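Local coordinates for amyloid beta A4 protein-binding family B member 1 (Homo sapiens, PDB 2HO2), which binds proline-rich sequences, such as a peptide from hMena, through its WW domain, a small three-stranded antiparallel sheet, at residues D3-A6 with G7-R10. Sequence-based numbering, arbitrary orientation. Where two conformers were deposited one is given.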
ATOM      1  N   ASP A   3       6.743  -5.127  -9.265  0.50 27.81           N
ATOM      2  CA  ASP A   3       5.768  -6.091  -9.773  0.50 26.90           C
ATOM      3  C   ASP A   3       4.319  -5.558  -9.693  0.50 25.45           C
ATOM      4  O   ASP A   3       3.352  -6.268  -9.962  0.50 26.13           O
ATOM      5  CB  ASP A   3       5.893  -7.420  -9.024  0.50 27.82           C
ATOM      6  CG  ASP A   3       5.842  -7.271  -7.508  0.50 29.62           C
ATOM      7  OD1 ASP A   3       5.345  -6.243  -6.988  0.50 30.48           O
ATOM      8  OD2 ASP A   3       6.329  -8.197  -6.824  0.50 32.86           O
ATOM      9  N   LEU A   4       4.202  -4.296  -9.316  1.00 24.41           N
ATOM     10  CA  LEU A   4       2.945  -3.593  -9.204  1.00 22.51           C
ATOM     11  C   LEU A   4       2.901  -2.418 -10.143  1.00 21.23           C
ATOM     12  O   LEU A   4       3.948  -1.962 -10.622  1.00 21.39           O
ATOM     13  CB  LEU A   4       2.788  -3.102  -7.760  1.00 19.98           C
ATOM     14  CG  LEU A   4       2.697  -4.129  -6.634  1.00 20.31           C
ATOM     15  CD1 LEU A   4       2.609  -3.449  -5.313  1.00 20.29           C
ATOM     16  CD2 LEU A   4       1.509  -5.064  -6.837  1.00 22.41           C
ATOM     17  N   PRO A   5       1.696  -1.878 -10.421  1.00 20.75           N
ATOM     18  CA  PRO A   5       1.635  -0.760 -11.269  1.00 20.52           C
ATOM     19  C   PRO A   5       2.374   0.392 -10.662  1.00 19.90           C
ATOM     20  O   PRO A   5       2.566   0.483  -9.431  1.00 19.16           O
ATOM     21  CB  PRO A   5       0.124  -0.500 -11.387  1.00 21.55           C
ATOM     22  CG  PRO A   5      -0.479  -1.746 -11.135  1.00 21.94           C
ATOM     23  CD  PRO A   5       0.347  -2.261 -10.012  1.00 20.51           C
ATOM     24  N   ALA A   6       2.773   1.325 -11.492  1.00 20.11           N
ATOM     25  CA  ALA A   6       3.483   2.481 -11.076  1.00 20.47           C
ATOM     26  C   ALA A   6       2.757   3.170  -9.930  1.00 19.17           C
ATOM     27  O   ALA A   6       1.529   3.357  -9.923  1.00 21.91           O
ATOM     28  CB  ALA A   6       3.626   3.449 -12.293  1.00 22.15           C
ATOM     29  N   GLY A   7       3.533   3.553  -8.938  1.00 18.60           N
ATOM     30  CA  GLY A   7       3.016   4.277  -7.786  1.00 17.80           C
ATOM     31  C   GLY A   7       2.632   3.441  -6.585  1.00 16.92           C
ATOM     32  O   GLY A   7       2.428   4.011  -5.562  1.00 17.86           O
ATOM     33  N   TRP A   8       2.516   2.127  -6.748  1.00 16.20           N
ATOM     34  CA  TRP A   8       2.043   1.260  -5.665  1.00 15.62           C
ATOM     35  C   TRP A   8       3.192   0.572  -4.978  1.00 16.05           C
ATOM     36  O   TRP A   8       4.155   0.106  -5.598  1.00 18.59           O
ATOM     37  CB  TRP A   8       1.087   0.223  -6.244  1.00 14.34           C
ATOM     38  CG  TRP A   8      -0.219   0.729  -6.639  1.00 14.18           C
ATOM     39  CD1 TRP A   8      -0.641   1.074  -7.906  1.00 15.12           C
ATOM     40  CD2 TRP A   8      -1.356   0.880  -5.812  1.00 12.86           C
ATOM     41  NE1 TRP A   8      -1.947   1.439  -7.902  1.00 15.05           N
ATOM     42  CE2 TRP A   8      -2.426   1.301  -6.626  1.00 13.37           C
ATOM     43  CE3 TRP A   8      -1.600   0.668  -4.445  1.00 13.06           C
ATOM     44  CZ2 TRP A   8      -3.672   1.538  -6.127  1.00 13.56           C
ATOM     45  CZ3 TRP A   8      -2.877   0.925  -3.942  1.00 13.01           C
ATOM     46  CH2 TRP A   8      -3.890   1.335  -4.792  1.00 14.31           C
ATOM     47  N   MET A   9       3.028   0.419  -3.668  1.00 16.04           N
ATOM     48  CA  MET A   9       3.913  -0.417  -2.869  0.50 17.50           C
ATOM     49  C   MET A   9       3.121  -1.300  -1.937  1.00 15.13           C
ATOM     50  O   MET A   9       2.040  -1.011  -1.460  1.00 14.54           O
ATOM     51  CB  MET A   9       4.910   0.390  -2.035  0.50 18.77           C
ATOM     52  CG  MET A   9       5.646   1.450  -2.792  0.50 20.59           C
ATOM     53  SD  MET A   9       7.194   2.056  -2.089  0.50 22.94           S
ATOM     54  CE  MET A   9       7.901   2.781  -3.569  0.50 21.20           C
ATOM     55  N   ARG A  10       3.697  -2.438  -1.702  1.00 16.45           N
ATOM     56  CA  ARG A  10       3.197  -3.411  -0.762  1.00 16.00           C
ATOM     57  C   ARG A  10       3.680  -3.094   0.659  1.00 15.24           C
ATOM     58  O   ARG A  10       4.853  -2.857   0.896  1.00 17.69           O
ATOM     59  CB  ARG A  10       3.733  -4.802  -1.211  1.00 19.35           C
ATOM     60  CG  ARG A  10       3.014  -5.924  -0.852  1.00 22.01           C
ATOM     61  CD  ARG A  10       3.707  -7.182  -1.525  1.00 22.29           C
ATOM     62  NE  ARG A  10       3.195  -7.569  -2.853  1.00 25.00           N
ATOM     63  CZ  ARG A  10       3.800  -7.385  -4.023  1.00 25.20           C
ATOM     64  NH1 ARG A  10       4.974  -6.760  -4.163  1.00 26.72           N
ATOM     65  NH2 ARG A  10       3.178  -7.799  -5.107  1.00 28.38           N
TER
HETATM   66  O   HOH W   1       4.852  -0.172  -8.102  1.00 30.21           O
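Asp3 and Arg10 close the open end of a chain reversal with a salt bridge in which one carboxylate oxygen, OD1, accepts from both terminal nitrogens of the guanidinium. Arg10 NH1 donates to the syn lone pair of Asp3 OD1 at 2.9 Å, while NH2 reaches the same OD1 less directly, at 3.3 Å and from above the carboxylate plane. The two flat groups stand nearly perpendicular, 89° apart, with the carboxylate at the guanidinium edge. Arg10 gets there by bending its chain at chi3 (-92°). Leu4 CD1 lies over one guanidinium face, offset toward its rim, and Leu4 CD2 comes to 3.6 Å from Arg10 NH2.

At the other end Trp8 N donates to Pro5 O at 3.1 Å, closing a type II turn in which Gly7, at a positive phi of 94°, has no side chain to jam against the preceding carbonyl. Water 1 sits within hydrogen-bonding distance of both Pro5 O and Trp8 O (2.6 Å to the latter), though it has more acceptors around it than protons to give. Between these polar ends, Leu4 CB packs on Trp8 CB at 4.0 Å, and Pro5 CB lies against Trp8 CD1. Pro32 touches Leu4, Pro5 and Trp8. This Leu-Pro-x-Gly-Trp lead-in, with its tryptophan clasped by the C-terminal proline, is the hallmark of the WW fold.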